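Local coordinates for protein superoxide dismutase (Chaetomium thermophilum, PDB 4BR6) that catalyses the dismutation of superoxide to hydrogen peroxide and oxygen at a manganese centre, and so probably protects cells from radicals, at residues B[24-29]-B[75-80]; B[28-33]-B[162-167]. All coordinates share one frame; numbering follows the deposited sequence.

Interaction 1 of 2, residues B[24-29]-B[75-80]; sequences ELHHSK and TLFWEN. With MN3 (manganese (III) ion), chain I.
Trp78 meets two successive histidines, His26 with the CH2 corner of its six-membered ring and His27 with the five-membered ring, and three aromatic pairs carry the contact. In the first, an edge-to-face (T-shaped) pair, Trp78 CH2 comes down on one face of the His26 imidazole near its rim, with the planes at 87°. Trp78 CH2 lies 3.5 Å from His26 CG and about as near ND1, so it sits over the CG-ND1 side of the ring. The second is an offset edge-to-face pair with the roles exchanged: the edge of His27 turns toward the face of the indole's five-membered ring, and His27 CD2 sits 3.5 Å from Trp78 NE1. Phe77 makes the third, meeting His26 obliquely through Phe77 CE2 and His26 CE1, 3.8 Å apart.

These rings form a buried aromatic cluster where helix 20-50 and helix 61-79 come together with their directions largely opposed in the alpha-hairpin domain of iron/manganese superoxide dismutases. The axes of these short segments approach to 11.9 Å, at 138° between their directions, a gap the tryptophan spans by standing CG opposite its carbonyl carbon (chi1 -50°).

Metal binding fixes the far end of His26. Its NE2 holds the manganese ion at 2.4 Å, and His74, Asp160 and His164 complete the protein ligands, so Trp78 and Phe77 pack around a first-shell residue and probably limit how its ring can turn.

No hydrogen bond joins the two segments; the polar atoms look elsewhere. Trp78 NE1 bonds to His31 ND1 further along helix 20-50, while His27 uses NE2 for the carbonyl of Pro5 and ND1 for the hydroxyl of Tyr11.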
loop_
_atom_site.group_PDB
_atom_site.type_symbol
_atom_site.label_atom_id
_atom_site.label_comp_id
_atom_site.label_asym_id
_atom_site.label_seq_id
_atom_site.Cartn_x
_atom_site.Cartn_y
_atom_site.Cartn_z
ATOM N N GLU B 24 2.243 27.387 -13.646
ATOM C CA GLU B 24 1.519 27.242 -14.910
ATOM C C GLU B 24 1.232 25.781 -15.253
ATOM O O GLU B 24 0.084 25.407 -15.522
ATOM C CB GLU B 24 2.296 27.896 -16.062
ATOM C CG GLU B 24 1.711 27.581 -17.449
ATOM C CD GLU B 24 2.281 28.452 -18.548
ATOM O OE1 GLU B 24 3.485 28.308 -18.849
ATOM O OE2 GLU B 24 1.523 29.275 -19.108
ATOM N N LEU B 25 2.283 24.967 -15.245
ATOM C CA LEU B 25 2.170 23.538 -15.524
ATOM C C LEU B 25 1.308 22.829 -14.488
ATOM O O LEU B 25 0.409 22.062 -14.817
ATOM C CB LEU B 25 3.554 22.887 -15.497
ATOM C CG LEU B 25 4.521 23.182 -16.640
ATOM C CD1 LEU B 25 5.854 22.497 -16.378
ATOM C CD2 LEU B 25 3.946 22.725 -17.956
ATOM N N HIS B 26 1.631 23.068 -13.226
ATOM C CA HIS B 26 0.956 22.426 -12.109
ATOM C C HIS B 26 -0.565 22.592 -12.186
ATOM O O HIS B 26 -1.314 21.675 -11.847
ATOM C CB HIS B 26 1.463 23.051 -10.819
ATOM C CG HIS B 26 1.416 22.146 -9.635
ATOM N ND1 HIS B 26 1.969 22.501 -8.425
ATOM C CD2 HIS B 26 0.903 20.905 -9.466
ATOM C CE1 HIS B 26 1.784 21.523 -7.558
ATOM N NE2 HIS B 26 1.143 20.544 -8.166
ATOM N N HIS B 27 -1.004 23.764 -12.643
ATOM C CA HIS B 27 -2.423 24.123 -12.718
ATOM C C HIS B 27 -3.031 23.744 -14.058
ATOM O O HIS B 27 -3.970 22.949 -14.116
ATOM C CB HIS B 27 -2.572 25.635 -12.506
ATOM C CG HIS B 27 -3.990 26.122 -12.467
ATOM N ND1 HIS B 27 -4.560 26.836 -13.501
ATOM C CD2 HIS B 27 -4.942 26.038 -11.505
ATOM C CE1 HIS B 27 -5.803 27.151 -13.186
ATOM N NE2 HIS B 27 -6.061 26.678 -11.981
ATOM N N SER B 28 -2.492 24.316 -15.133
ATOM C CA SER B 28 -3.062 24.140 -16.465
ATOM C C SER B 28 -2.925 22.703 -16.967
ATOM O O SER B 28 -3.809 22.213 -17.661
ATOM C CB SER B 28 -2.437 25.120 -17.469
ATOM O OG SER B 28 -1.100 24.771 -17.785
ATOM N N LYS B 29 -1.834 22.028 -16.615
ATOM C CA LYS B 29 -1.600 20.667 -17.087
ATOM C C LYS B 29 -1.987 19.639 -16.039
ATOM O O LYS B 29 -2.902 18.856 -16.254
ATOM C CB LYS B 29 -0.138 20.462 -17.513
ATOM C CG LYS B 29 0.332 21.376 -18.645
ATOM C CD LYS B 29 -0.564 21.252 -19.870
ATOM C CE LYS B 29 -0.075 22.110 -21.016
ATOM N NZ LYS B 29 -1.060 22.155 -22.126
ATOM N N THR B 75 -7.070 21.665 -5.408
ATOM C CA THR B 75 -8.027 22.736 -5.155
ATOM C C THR B 75 -7.696 23.437 -3.855
ATOM O O THR B 75 -7.558 24.661 -3.824
ATOM C CB THR B 75 -9.470 22.234 -5.107
ATOM O OG1 THR B 75 -9.874 21.890 -6.438
ATOM C CG2 THR B 75 -10.400 23.323 -4.569
ATOM N N LEU B 76 -7.578 22.670 -2.777
ATOM C CA LEU B 76 -7.202 23.241 -1.489
ATOM C C LEU B 76 -5.808 23.874 -1.507
ATOM O O LEU B 76 -5.595 24.901 -0.880
ATOM C CB LEU B 76 -7.246 22.184 -0.394
ATOM C CG LEU B 76 -8.608 21.579 -0.076
ATOM C CD1 LEU B 76 -8.421 20.522 1.001
ATOM C CD2 LEU B 76 -9.598 22.619 0.372
ATOM N N PHE B 77 -4.864 23.249 -2.208
ATOM C CA PHE B 77 -3.496 23.765 -2.309
ATOM C C PHE B 77 -3.481 25.216 -2.822
ATOM O O PHE B 77 -2.913 26.095 -2.187
ATOM C CB PHE B 77 -2.649 22.874 -3.228
ATOM C CG PHE B 77 -1.164 23.157 -3.181
ATOM C CD1 PHE B 77 -0.507 23.395 -1.981
ATOM C CD2 PHE B 77 -0.410 23.149 -4.348
ATOM C CE1 PHE B 77 0.850 23.640 -1.957
ATOM C CE2 PHE B 77 0.955 23.394 -4.314
ATOM C CZ PHE B 77 1.577 23.633 -3.128
ATOM N N TRP B 78 -4.118 25.469 -3.963
ATOM C CA TRP B 78 -4.130 26.809 -4.526
ATOM C C TRP B 78 -4.722 27.811 -3.551
ATOM O O TRP B 78 -4.247 28.946 -3.445
ATOM C CB TRP B 78 -4.944 26.866 -5.816
ATOM C CG TRP B 78 -4.627 25.840 -6.837
ATOM C CD1 TRP B 78 -5.523 25.171 -7.585
ATOM C CD2 TRP B 78 -3.331 25.371 -7.242
ATOM N NE1 TRP B 78 -4.886 24.309 -8.420
ATOM C CE2 TRP B 78 -3.539 24.403 -8.230
ATOM C CE3 TRP B 78 -2.026 25.661 -6.856
ATOM C CZ2 TRP B 78 -2.495 23.727 -8.848
ATOM C CZ3 TRP B 78 -0.990 24.993 -7.473
ATOM C CH2 TRP B 78 -1.229 24.039 -8.456
ATOM N N GLU B 79 -5.772 27.382 -2.855
ATOM C CA GLU B 79 -6.465 28.231 -1.902
ATOM C C GLU B 79 -5.592 28.631 -0.726
ATOM O O GLU B 79 -5.782 29.722 -0.182
ATOM C CB GLU B 79 -7.694 27.520 -1.357
ATOM C CG GLU B 79 -8.798 27.313 -2.346
ATOM C CD GLU B 79 -9.993 26.647 -1.692
ATOM O OE1 GLU B 79 -9.875 26.271 -0.502
ATOM O OE2 GLU B 79 -11.040 26.494 -2.349
ATOM N N ASN B 80 -4.662 27.762 -0.311
ATOM C CA ASN B 80 -3.767 28.125 0.805
ATOM C C ASN B 80 -2.398 28.623 0.340
ATOM O O ASN B 80 -1.407 28.524 1.049
ATOM C CB ASN B 80 -3.699 27.071 1.956
ATOM C CG ASN B 80 -2.956 25.770 1.598
ATOM O OD1 ASN B 80 -3.515 24.677 1.727
ATOM N ND2 ASN B 80 -1.681 25.878 1.222
HETATM MN MN MN3 I . 0.710 18.286 -7.485
HETATM O O HOH W 1 0.463 15.779 -7.408
#

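Interaction 2 of 2, residues B[28-33]-B[162-167]; sequences SKHHQT and WEHAYY. With MN3 (manganese (III) ion), chain I.
His30 lays its imidazole over that of His164 in a face-to-face stack, joining helix 20-50 of the alpha-hairpin domain to the metal-binding loop of the C-terminal domain in this iron/manganese superoxide dismutase. The ring centroids are 4.0 Å apart and the planes tilt by 26°; the closest approach runs from His30 CE1 to His164 ND1 at 3.5 Å.

The tight part is centred on His164. His30 covers one face of its ring and Trp162 CB lies 3.5 Å above the plane on the other, so the imidazole is sandwiched while its NE2 binds manganese. With CG set between the backbone N and the carbonyl carbon (chi1 63°), the ring leaves the 3-10 turn toward the metal. Its ND1 hydrogen-bonds to Glu163 OE2 of the second subunit, a carboxylate that would probably polarise the imidazole.

The His30 side is looser: this ring is only partly buried, and its NE2 finds a hydrogen bond with Tyr167 OH of the second subunit. An alanine at this position would probably uncover one face of the His164 ring and leave that tyrosine hydroxyl without its imidazole mate.

Opposite His26 NE2 across the manganese, water 1 sits 2.5 Å from the ion, its oxygen 3.0 Å above the plane of the Trp162 indole and offset toward its rim.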
loop_
_atom_site.group_PDB
_atom_site.type_symbol
_atom_site.label_atom_id
_atom_site.label_comp_id
_atom_site.label_asym_id
_atom_site.label_seq_id
_atom_site.Cartn_x
_atom_site.Cartn_y
_atom_site.Cartn_z
ATOM N N SER B 28 -2.492 24.316 -15.133
ATOM C CA SER B 28 -3.062 24.140 -16.465
ATOM C C SER B 28 -2.925 22.703 -16.967
ATOM O O SER B 28 -3.809 22.213 -17.661
ATOM C CB SER B 28 -2.437 25.120 -17.469
ATOM O OG SER B 28 -1.100 24.771 -17.785
ATOM N N LYS B 29 -1.834 22.028 -16.615
ATOM C CA LYS B 29 -1.600 20.667 -17.087
ATOM C C LYS B 29 -1.987 19.639 -16.039
ATOM O O LYS B 29 -2.902 18.856 -16.254
ATOM C CB LYS B 29 -0.138 20.462 -17.513
ATOM C CG LYS B 29 0.332 21.376 -18.645
ATOM C CD LYS B 29 -0.564 21.252 -19.870
ATOM C CE LYS B 29 -0.075 22.110 -21.016
ATOM N NZ LYS B 29 -1.060 22.155 -22.126
ATOM N N HIS B 30 -1.294 19.647 -14.903
ATOM C CA HIS B 30 -1.432 18.574 -13.921
ATOM C C HIS B 30 -2.828 18.476 -13.317
ATOM O O HIS B 30 -3.467 17.428 -13.385
ATOM C CB HIS B 30 -0.390 18.723 -12.814
ATOM C CG HIS B 30 0.970 18.248 -13.210
ATOM N ND1 HIS B 30 1.295 16.912 -13.275
ATOM C CD2 HIS B 30 2.082 18.925 -13.574
ATOM C CE1 HIS B 30 2.555 16.788 -13.651
ATOM N NE2 HIS B 30 3.052 17.993 -13.840
ATOM N N HIS B 31 -3.302 19.564 -12.726
ATOM C CA HIS B 31 -4.627 19.575 -12.111
ATOM C C HIS B 31 -5.737 19.345 -13.150
ATOM O O HIS B 31 -6.731 18.683 -12.867
ATOM C CB HIS B 31 -4.842 20.906 -11.394
ATOM C CG HIS B 31 -6.043 20.936 -10.496
ATOM N ND1 HIS B 31 -6.380 22.057 -9.789
ATOM C CD2 HIS B 31 -6.971 19.999 -10.198
ATOM C CE1 HIS B 31 -7.477 21.820 -9.083
ATOM N NE2 HIS B 31 -7.853 20.584 -9.318
ATOM N N GLN B 32 -5.569 19.902 -14.343
ATOM C CA GLN B 32 -6.554 19.730 -15.402
ATOM C C GLN B 32 -6.713 18.248 -15.734
ATOM O O GLN B 32 -7.822 17.772 -15.973
ATOM C CB GLN B 32 -6.127 20.494 -16.656
ATOM C CG GLN B 32 -7.126 20.460 -17.817
ATOM C CD GLN B 32 -8.399 21.240 -17.535
ATOM O OE1 GLN B 32 -8.381 22.472 -17.455
ATOM N NE2 GLN B 32 -9.517 20.527 -17.398
ATOM N N THR B 33 -5.592 17.530 -15.760
ATOM C CA THR B 33 -5.584 16.096 -16.039
ATOM C C THR B 33 -6.412 15.332 -15.005
ATOM O O THR B 33 -7.143 14.398 -15.345
ATOM C CB THR B 33 -4.133 15.568 -16.044
ATOM O OG1 THR B 33 -3.364 16.341 -16.968
ATOM C CG2 THR B 33 -4.060 14.098 -16.431
ATOM N N TRP B 162 5.052 16.010 -4.339
ATOM C CA TRP B 162 5.394 15.402 -5.617
ATOM C C TRP B 162 6.525 16.223 -6.221
ATOM O O TRP B 162 6.600 17.422 -6.000
ATOM C CB TRP B 162 4.214 15.424 -6.594
ATOM C CG TRP B 162 3.096 14.462 -6.299
ATOM C CD1 TRP B 162 2.368 14.367 -5.150
ATOM C CD2 TRP B 162 2.562 13.476 -7.192
ATOM N NE1 TRP B 162 1.432 13.373 -5.266
ATOM C CE2 TRP B 162 1.527 12.818 -6.512
ATOM C CE3 TRP B 162 2.874 13.088 -8.496
ATOM C CZ2 TRP B 162 0.796 11.777 -7.092
ATOM C CZ3 TRP B 162 2.143 12.052 -9.068
ATOM C CH2 TRP B 162 1.118 11.419 -8.371
ATOM N N GLU B 163 7.398 15.584 -6.992
ATOM C CA GLU B 163 8.545 16.273 -7.550
ATOM C C GLU B 163 8.144 17.360 -8.547
ATOM O O GLU B 163 8.860 18.340 -8.728
ATOM C CB GLU B 163 9.495 15.254 -8.177
ATOM C CG GLU B 163 10.175 14.388 -7.102
ATOM C CD GLU B 163 10.986 13.219 -7.652
ATOM O OE1 GLU B 163 10.599 12.620 -8.681
ATOM O OE2 GLU B 163 12.023 12.894 -7.050
ATOM N N HIS B 164 6.981 17.224 -9.178
ATOM C CA HIS B 164 6.564 18.249 -10.138
ATOM C C HIS B 164 6.215 19.554 -9.426
ATOM O O HIS B 164 6.056 20.586 -10.065
ATOM C CB HIS B 164 5.387 17.789 -11.004
ATOM C CG HIS B 164 4.137 17.515 -10.237
ATOM N ND1 HIS B 164 3.501 16.293 -10.268
ATOM C CD2 HIS B 164 3.396 18.306 -9.428
ATOM C CE1 HIS B 164 2.421 16.343 -9.511
ATOM N NE2 HIS B 164 2.336 17.552 -8.991
ATOM N N ALA B 165 6.101 19.513 -8.101
ATOM C CA ALA B 165 5.801 20.715 -7.344
ATOM C C ALA B 165 7.042 21.614 -7.181
ATOM O O ALA B 165 6.914 22.761 -6.762
ATOM C CB ALA B 165 5.211 20.360 -5.980
ATOM N N TYR B 166 8.228 21.104 -7.518
ATOM C CA TYR B 166 9.475 21.840 -7.253
ATOM C C TYR B 166 10.666 21.569 -8.161
ATOM O O TYR B 166 11.612 22.344 -8.163
ATOM C CB TYR B 166 9.939 21.608 -5.816
ATOM C CG TYR B 166 10.212 20.153 -5.427
ATOM C CD1 TYR B 166 11.448 19.556 -5.663
ATOM C CD2 TYR B 166 9.240 19.392 -4.794
ATOM C CE1 TYR B 166 11.689 18.231 -5.295
ATOM C CE2 TYR B 166 9.479 18.078 -4.419
ATOM C CZ TYR B 166 10.697 17.501 -4.669
ATOM O OH TYR B 166 10.915 16.192 -4.284
ATOM N N TYR B 167 10.645 20.492 -8.930
ATOM C CA TYR B 167 11.893 20.042 -9.560
ATOM C C TYR B 167 12.470 21.017 -10.593
ATOM O O TYR B 167 13.686 21.166 -10.679
ATOM C CB TYR B 167 11.753 18.657 -10.191
ATOM C CG TYR B 167 13.026 17.831 -10.117
ATOM C CD1 TYR B 167 14.028 17.968 -11.074
ATOM C CD2 TYR B 167 13.234 16.927 -9.084
ATOM C CE1 TYR B 167 15.188 17.220 -11.007
ATOM C CE2 TYR B 167 14.397 16.179 -9.012
ATOM C CZ TYR B 167 15.356 16.331 -9.976
ATOM O OH TYR B 167 16.500 15.590 -9.923
HETATM MN MN MN3 I . 0.710 18.286 -7.485
HETATM O O HOH W 1 0.463 15.779 -7.408
#

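Interactions 1 and 2 follow one another on helix 20-50, sharing Ser28 and Lys29, and their centres lie about 8 Å apart. From there the chain returns first in helix 61-79, which supplies 75-80, and much later in the loop after strand 153-160, which supplies 162-167. One contact is thus made within the alpha-hairpin domain, while the other bridges to the C-terminal domain, and the manganese lies at their meeting. His26 NE2 and His164 NE2, 3.3 Å apart, bind the same ion. Leu25 O and His30 N, at 3.0 Å, make a probable hydrogen bond along the shared helix. Both contacts also reach the second subunit, so domain and subunit packing converge on the metal site.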